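Local coordinates for protein serine protease (Arthrobacter nicotinovorans, PDB 3WY8) that probably cleaves peptide bonds as a trypsin-like serine protease with keratinolytic activity, at residues Val1-Thr6 with Leu141-Gly146; Ala119-Ser124 with Ala158-Pro163; Leu123-Phe128 with Trp175-Ser180. One frame throughout, in Å; residues are numbered along the deposited sequence.

All three contacts belong to the antiparallel sheet of the C-terminal barrel in a trypsin-like protease domain, the part of the longer precursor that this chain represents. Contact 1 adds the N-terminal strand 3-4 to strand 142-150. Contact 2 ties the loop leading into strand 124-129 to strand 160-163, and contact 3 pairs 124-129 with 174-177; both start from the stretch around L123 and S124, and their segments alternate along the chain with those of contact 1. Centres of contacts 1 and 3 lie about 10 Å apart, as do those of 2 and 3; 1 and 2 are about 17 Å apart. Contact 1 binds the chain's first residues to a barrel that contacts 2 and 3 join internally.

Contact 1 of 3, residues Val1-Thr6 with Leu141-Gly146; sequences VNQSET and LKSCSG
S143 and E5 meet through their side-chain ends: the S143 hydroxyl OG donates to E5 OE2 over 2.7 Å, taking the carboxylate's anti lone pair, the one turned away from OE1. A bend in the glutamate at chi2 (-74°) swings CD round for this, and CG rests near S143 CB on the way. Q3 packs against the same hydroxyl, its CG 3.1 Å from S143 OG. On the other face of the sheet, the one carrying S4 and K142, K142 NZ donates to S4 OG at 2.9 Å; the lysine also bends at chi2, which brings CD close to S4 CA. At the chain terminus V1 N donates to S145 OG over 2.9 Å. Next to it, N2 OD1 sits 3.3 Å from C144 SG.

Between these two faces runs a short antiparallel ladder. Q3 and S143 form a hydrogen-bonded pair, with Q3 N reaching S143 O at 3.1 Å and S143 N reaching Q3 O at 2.9 Å; S4 and K142 follow as a non-hydrogen-bonded pair, and E5 N then donates to L141 O. The first residues thus lay a brief strand on 142-150, a strand of the C-terminal barrel in this trypsin-like fold, whose other side here is bonded to strand 124-129. Water 2 donates to both V1 O and S143 OG and accepts from Q3 NE2, while water 1 accepts from V1 N and S145 N and lies within donating distance of N2 OD1.

Further out, E5 OE2 also forms a salt bridge with K126 NZ, so one carboxylate oxygen serves both hydroxyl and ammonium; that positive charge probably favours the ionised glutamate. C144 SG is bonded in a disulfide to C164, just past the end of strand 160-163.

Contact 2 of 3, residues Ala119-Ser124 with Ala158-Pro163; sequences AARGLS and ATQGIP
R121 lays its guanidinium edge on the backbone carbonyls of A158 and T159. NH1 gives the stronger bond, 2.8 Å to A158 O, which lies in the guanidinium plane. NH2 adds two weak ones, 3.1 Å to T159 O and a longer one to A158 O, and has a further partner in N150 OD1. A bend at chi3 (67°) takes NE off the line of the arginine chain, on the way to the strand's carbonyls. The T159 side chain points away from the loop, and its OG1 bonds to Y191 OH.

The second set of bonds starts from the Q160 amide. Its OE1 accepts G122 N in the carbonyl plane at 2.7 Å, while NE2 donates to water 3, which in turn donates to A120 O and accepts from L123 N. One side chain of strand 160-163, in the C-terminal barrel of the trypsin-like fold, thereby holds the loop that leads into strand 124-129. G122 has a positive phi at which a CB would collide with the carbonyl oxygen of R121.

Packing comes from the same two residues: Q160 CD stands 4.3 Å above the centre of the R121 guanidinium, the two planes 39° apart.

Contact 3 of 3, residues Leu123-Phe128 with Trp175-Ser180; sequences LSYKSF and WFIGNS
Y125 and W175 both turn CG anti to the carbonyl carbon, beside the backbone N (chi1 -68° and -75°), which brings Y125 CG up to W175 CE3, and the two side chains cross at about a right angle. The indole presents its edge to the phenol face, with W175 CE3 3.6 Å above the Y125 ring, offset toward the rim; the centroids are 5.0 Å apart and the planes stand at 59°. I177 CG1 touches the same ring at Y125 CE1, 3.7 Å away, and Y125 OH is bonded to N186 OD1. S127 lays its CB over the five-membered ring of W175, and N189 OD1 bonds to both S127 OG and W175 NE1. An alanine in place of Y125 would probably leave the W175 edge without its aromatic face, I177 CG1 without its ring neighbour and N186 OD1 without the phenol hydroxyl. Further along, F128 CD2 lies at the edge of the F176 ring, in its plane. K126 and F176 exchange two backbone bonds, K126 N to F176 O and F176 N to K126 O, each 2.9 Å. G178 N donates to S124 O in a straight bond. This antiparallel pairing belongs to the C-terminal beta barrel of trypsin-like serine proteases.

Contact 1 of 3, residues Val1-Thr6 with Leu141-Gly146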
# COMPACT_ATOMS: atom_id res chain seq x y z
N VAL A 1 7.90 -11.18 -12.79
CA VAL A 1 9.06 -11.84 -12.13
C VAL A 1 9.17 -11.44 -10.65
O VAL A 1 8.89 -10.29 -10.29
CB VAL A 1 10.39 -11.56 -12.89
CG1 VAL A 1 10.78 -10.09 -12.82
CG2 VAL A 1 11.51 -12.44 -12.36
N ASN A 2 9.56 -12.40 -9.82
CA ASN A 2 9.72 -12.18 -8.39
C ASN A 2 11.18 -11.96 -8.04
O ASN A 2 12.04 -12.78 -8.40
CB ASN A 2 9.17 -13.38 -7.61
CG ASN A 2 7.74 -13.73 -7.99
OD1 ASN A 2 6.90 -12.86 -8.20
ND2 ASN A 2 7.46 -15.03 -8.08
N GLN A 3 11.47 -10.87 -7.35
CA GLN A 3 12.85 -10.57 -6.98
C GLN A 3 13.02 -9.87 -5.64
O GLN A 3 12.07 -9.28 -5.11
CB GLN A 3 13.58 -9.80 -8.10
CG GLN A 3 12.89 -8.54 -8.58
CD GLN A 3 13.40 -8.06 -9.95
OE1 GLN A 3 14.58 -8.14 -10.25
NE2 GLN A 3 12.49 -7.54 -10.76
N SER A 4 14.23 -9.97 -5.10
CA SER A 4 14.63 -9.19 -3.94
C SER A 4 15.06 -7.81 -4.40
O SER A 4 15.63 -7.66 -5.49
CB SER A 4 15.77 -9.89 -3.20
OG SER A 4 15.36 -11.15 -2.70
N GLU A 5 14.79 -6.81 -3.58
CA GLU A 5 15.02 -5.41 -3.93
C GLU A 5 15.81 -4.69 -2.84
O GLU A 5 15.56 -4.89 -1.65
CB GLU A 5 13.67 -4.69 -4.11
CG GLU A 5 12.80 -5.22 -5.24
CD GLU A 5 13.31 -4.82 -6.62
OE1 GLU A 5 14.18 -3.92 -6.72
OE2 GLU A 5 12.83 -5.40 -7.61
N THR A 6 16.76 -3.84 -3.24
CA THR A 6 17.39 -2.95 -2.27
C THR A 6 16.34 -1.95 -1.81
O THR A 6 15.41 -1.66 -2.57
CB THR A 6 18.61 -2.19 -2.82
OG1 THR A 6 18.25 -1.49 -4.01
CG2 THR A 6 19.75 -3.14 -3.09
N LEU A 141 12.60 -5.74 1.45
CA LEU A 141 11.76 -5.38 0.31
C LEU A 141 11.84 -6.42 -0.82
O LEU A 141 12.93 -6.84 -1.21
CB LEU A 141 12.18 -4.01 -0.23
CG LEU A 141 11.27 -3.36 -1.28
CD1 LEU A 141 9.90 -3.02 -0.69
CD2 LEU A 141 11.95 -2.12 -1.84
N LYS A 142 10.67 -6.81 -1.32
CA LYS A 142 10.56 -7.73 -2.45
C LYS A 142 9.67 -7.11 -3.52
O LYS A 142 8.98 -6.13 -3.26
CB LYS A 142 9.97 -9.08 -2.01
CG LYS A 142 10.66 -9.72 -0.81
CD LYS A 142 12.11 -10.05 -1.08
CE LYS A 142 12.73 -10.76 0.10
NZ LYS A 142 14.21 -10.91 -0.08
N SER A 143 9.71 -7.69 -4.72
CA SER A 143 8.84 -7.22 -5.79
C SER A 143 8.26 -8.36 -6.63
O SER A 143 8.76 -9.49 -6.61
CB SER A 143 9.56 -6.22 -6.69
OG SER A 143 10.60 -6.84 -7.43
N CYS A 144 7.18 -8.03 -7.33
CA CYS A 144 6.58 -8.87 -8.36
C CYS A 144 6.31 -7.99 -9.57
O CYS A 144 6.23 -6.77 -9.44
CB CYS A 144 5.25 -9.45 -7.88
SG CYS A 144 5.34 -10.54 -6.47
N SER A 145 6.17 -8.60 -10.74
CA SER A 145 5.82 -7.85 -11.94
C SER A 145 5.01 -8.68 -12.92
O SER A 145 5.11 -9.91 -12.96
CB SER A 145 7.08 -7.29 -12.61
OG SER A 145 7.86 -8.33 -13.16
N GLY A 146 4.19 -7.99 -13.71
CA GLY A 146 3.45 -8.65 -14.78
C GLY A 146 2.36 -7.78 -15.37
O GLY A 146 2.22 -6.60 -15.02
O HOH W 1 5.97 -11.80 -10.59
O HOH W 2 9.83 -7.83 -9.90

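Contact 2 of 3, residues Ala119-Ser124 with Ala158-Pro163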
# COMPACT_ATOMS: atom_id res chain seq x y z
N ALA A 119 -7.21 5.22 -14.90
CA ALA A 119 -6.35 4.76 -15.99
C ALA A 119 -6.94 3.51 -16.64
O ALA A 119 -7.97 3.00 -16.21
CB ALA A 119 -4.94 4.48 -15.47
N ALA A 120 -6.28 3.04 -17.69
CA ALA A 120 -6.72 1.84 -18.40
C ALA A 120 -6.62 0.59 -17.53
O ALA A 120 -5.79 0.52 -16.63
CB ALA A 120 -5.89 1.67 -19.65
N ARG A 121 -7.47 -0.39 -17.82
CA ARG A 121 -7.36 -1.73 -17.25
C ARG A 121 -6.41 -2.54 -18.12
O ARG A 121 -6.40 -2.37 -19.34
CB ARG A 121 -8.73 -2.41 -17.22
CG ARG A 121 -9.76 -1.71 -16.34
CD ARG A 121 -11.06 -2.51 -16.26
NE ARG A 121 -10.88 -3.77 -15.54
CZ ARG A 121 -10.86 -3.90 -14.21
NH1 ARG A 121 -11.02 -2.84 -13.43
NH2 ARG A 121 -10.69 -5.10 -13.67
N GLY A 122 -5.60 -3.39 -17.51
CA GLY A 122 -4.71 -4.27 -18.26
C GLY A 122 -3.31 -3.73 -18.50
O GLY A 122 -2.60 -4.22 -19.38
N LEU A 123 -2.91 -2.73 -17.72
CA LEU A 123 -1.54 -2.22 -17.78
C LEU A 123 -0.55 -3.20 -17.17
O LEU A 123 -0.94 -4.15 -16.48
CB LEU A 123 -1.44 -0.86 -17.08
CG LEU A 123 -2.21 0.32 -17.68
CD1 LEU A 123 -2.13 1.52 -16.75
CD2 LEU A 123 -1.69 0.67 -19.07
N SER A 124 0.74 -2.99 -17.45
CA SER A 124 1.81 -3.77 -16.83
C SER A 124 2.31 -3.05 -15.59
O SER A 124 2.37 -1.81 -15.57
CB SER A 124 2.94 -4.01 -17.83
OG SER A 124 2.49 -4.86 -18.87
N ALA A 158 -13.98 -5.53 -9.49
CA ALA A 158 -13.25 -4.78 -10.52
C ALA A 158 -11.74 -4.72 -10.27
O ALA A 158 -11.04 -3.84 -10.78
CB ALA A 158 -13.84 -3.35 -10.68
N THR A 159 -11.23 -5.68 -9.50
CA THR A 159 -9.80 -5.73 -9.17
C THR A 159 -9.00 -6.27 -10.35
O THR A 159 -9.57 -6.72 -11.34
CB THR A 159 -9.51 -6.60 -7.93
OG1 THR A 159 -9.99 -7.93 -8.16
CG2 THR A 159 -10.18 -6.02 -6.69
N GLN A 160 -7.68 -6.21 -10.24
CA GLN A 160 -6.80 -6.78 -11.25
C GLN A 160 -5.71 -7.60 -10.57
O GLN A 160 -5.33 -7.30 -9.43
CB GLN A 160 -6.17 -5.67 -12.10
CG GLN A 160 -7.18 -4.83 -12.86
CD GLN A 160 -6.52 -3.89 -13.84
OE1 GLN A 160 -6.51 -4.15 -15.04
NE2 GLN A 160 -5.94 -2.81 -13.33
N GLY A 161 -5.21 -8.61 -11.26
CA GLY A 161 -4.16 -9.47 -10.69
C GLY A 161 -2.92 -9.58 -11.55
O GLY A 161 -3.00 -9.49 -12.78
N ILE A 162 -1.78 -9.76 -10.89
CA ILE A 162 -0.51 -10.04 -11.57
C ILE A 162 0.13 -11.27 -10.93
O ILE A 162 -0.12 -11.55 -9.75
CB ILE A 162 0.48 -8.84 -11.53
CG1 ILE A 162 0.81 -8.43 -10.08
CG2 ILE A 162 -0.06 -7.66 -12.34
CD1 ILE A 162 1.98 -7.47 -9.97
N PRO A 163 0.94 -12.03 -11.69
CA PRO A 163 1.64 -13.15 -11.07
C PRO A 163 2.58 -12.63 -9.99
O PRO A 163 3.31 -11.66 -10.22
CB PRO A 163 2.44 -13.75 -12.24
CG PRO A 163 1.68 -13.34 -13.45
CD PRO A 163 1.22 -11.95 -13.14
O HOH W 3 -4.31 -1.42 -15.41

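Contact 3 of 3, residues Leu123-Phe128 with Trp175-Ser180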
# COMPACT_ATOMS: atom_id res chain seq x y z
N LEU A 123 -2.91 -2.73 -17.72
CA LEU A 123 -1.54 -2.22 -17.78
C LEU A 123 -0.55 -3.20 -17.17
O LEU A 123 -0.94 -4.15 -16.48
CB LEU A 123 -1.44 -0.86 -17.08
CG LEU A 123 -2.21 0.32 -17.68
CD1 LEU A 123 -2.13 1.52 -16.75
CD2 LEU A 123 -1.69 0.67 -19.07
N SER A 124 0.74 -2.99 -17.45
CA SER A 124 1.81 -3.77 -16.83
C SER A 124 2.31 -3.05 -15.59
O SER A 124 2.37 -1.81 -15.57
CB SER A 124 2.94 -4.01 -17.83
OG SER A 124 2.49 -4.86 -18.87
N TYR A 125 2.68 -3.82 -14.57
CA TYR A 125 3.03 -3.27 -13.27
C TYR A 125 4.25 -3.92 -12.65
O TYR A 125 4.60 -5.05 -12.98
CB TYR A 125 1.87 -3.48 -12.29
CG TYR A 125 0.63 -2.68 -12.58
CD1 TYR A 125 0.50 -1.38 -12.10
CD2 TYR A 125 -0.42 -3.23 -13.32
CE1 TYR A 125 -0.65 -0.64 -12.37
CE2 TYR A 125 -1.56 -2.50 -13.59
CZ TYR A 125 -1.67 -1.21 -13.10
OH TYR A 125 -2.80 -0.48 -13.37
N LYS A 126 4.89 -3.18 -11.75
CA LYS A 126 5.83 -3.76 -10.80
C LYS A 126 5.34 -3.40 -9.40
O LYS A 126 5.16 -2.23 -9.09
CB LYS A 126 7.26 -3.26 -11.04
CG LYS A 126 8.31 -3.99 -10.19
CD LYS A 126 9.73 -3.59 -10.56
CE LYS A 126 10.74 -4.35 -9.72
NZ LYS A 126 12.16 -4.12 -10.13
N SER A 127 5.08 -4.43 -8.60
CA SER A 127 4.55 -4.26 -7.24
C SER A 127 5.63 -4.55 -6.21
O SER A 127 6.43 -5.46 -6.38
CB SER A 127 3.36 -5.18 -7.02
OG SER A 127 3.07 -5.33 -5.63
N PHE A 128 5.62 -3.78 -5.13
CA PHE A 128 6.60 -3.91 -4.06
C PHE A 128 5.94 -4.19 -2.73
O PHE A 128 4.79 -3.82 -2.52
CB PHE A 128 7.42 -2.63 -3.95
CG PHE A 128 8.33 -2.38 -5.11
CD1 PHE A 128 9.70 -2.63 -4.99
CD2 PHE A 128 7.84 -1.88 -6.32
CE1 PHE A 128 10.57 -2.40 -6.07
CE2 PHE A 128 8.69 -1.65 -7.40
CZ PHE A 128 10.06 -1.91 -7.27
N TRP A 175 1.70 -0.66 -6.34
CA TRP A 175 1.80 -1.09 -7.73
C TRP A 175 2.20 0.11 -8.57
O TRP A 175 1.47 1.11 -8.60
CB TRP A 175 0.44 -1.58 -8.24
CG TRP A 175 -0.01 -2.92 -7.77
CD1 TRP A 175 0.22 -3.48 -6.55
CD2 TRP A 175 -0.81 -3.85 -8.50
NE1 TRP A 175 -0.37 -4.72 -6.48
CE2 TRP A 175 -1.01 -4.97 -7.67
CE3 TRP A 175 -1.38 -3.85 -9.78
CZ2 TRP A 175 -1.75 -6.09 -8.08
CZ3 TRP A 175 -2.12 -4.96 -10.19
CH2 TRP A 175 -2.30 -6.06 -9.34
N PHE A 176 3.33 0.02 -9.25
CA PHE A 176 3.74 1.08 -10.17
C PHE A 176 3.49 0.65 -11.60
O PHE A 176 3.82 -0.47 -11.98
CB PHE A 176 5.23 1.41 -10.00
CG PHE A 176 5.59 1.88 -8.62
CD1 PHE A 176 5.32 3.19 -8.23
CD2 PHE A 176 6.18 1.02 -7.71
CE1 PHE A 176 5.64 3.63 -6.94
CE2 PHE A 176 6.51 1.45 -6.43
CZ PHE A 176 6.23 2.75 -6.04
N ILE A 177 2.87 1.53 -12.39
CA ILE A 177 2.72 1.27 -13.83
C ILE A 177 4.11 1.19 -14.44
O ILE A 177 4.94 2.08 -14.22
CB ILE A 177 1.93 2.38 -14.55
CG1 ILE A 177 0.53 2.53 -13.95
CG2 ILE A 177 1.84 2.08 -16.05
CD1 ILE A 177 -0.19 3.82 -14.37
N GLY A 178 4.37 0.12 -15.19
CA GLY A 178 5.67 -0.06 -15.82
C GLY A 178 6.55 -1.05 -15.09
O GLY A 178 6.05 -2.02 -14.51
N ASN A 179 7.86 -0.79 -15.09
CA ASN A 179 8.84 -1.75 -14.57
C ASN A 179 9.80 -1.19 -13.52
O ASN A 179 10.85 -1.78 -13.25
CB ASN A 179 9.64 -2.36 -15.73
CG ASN A 179 10.46 -1.34 -16.50
OD1 ASN A 179 10.51 -0.15 -16.15
ND2 ASN A 179 11.13 -1.80 -17.56
N SER A 180 9.44 -0.06 -12.91
CA SER A 180 10.33 0.63 -11.99
C SER A 180 9.61 1.21 -10.77
O SER A 180 8.46 1.62 -10.86
CB SER A 180 11.09 1.75 -12.71
OG SER A 180 11.86 2.52 -11.81
O HOH W 4 6.27 -4.72 -15.48
O HOH W 5 12.43 -4.78 -12.81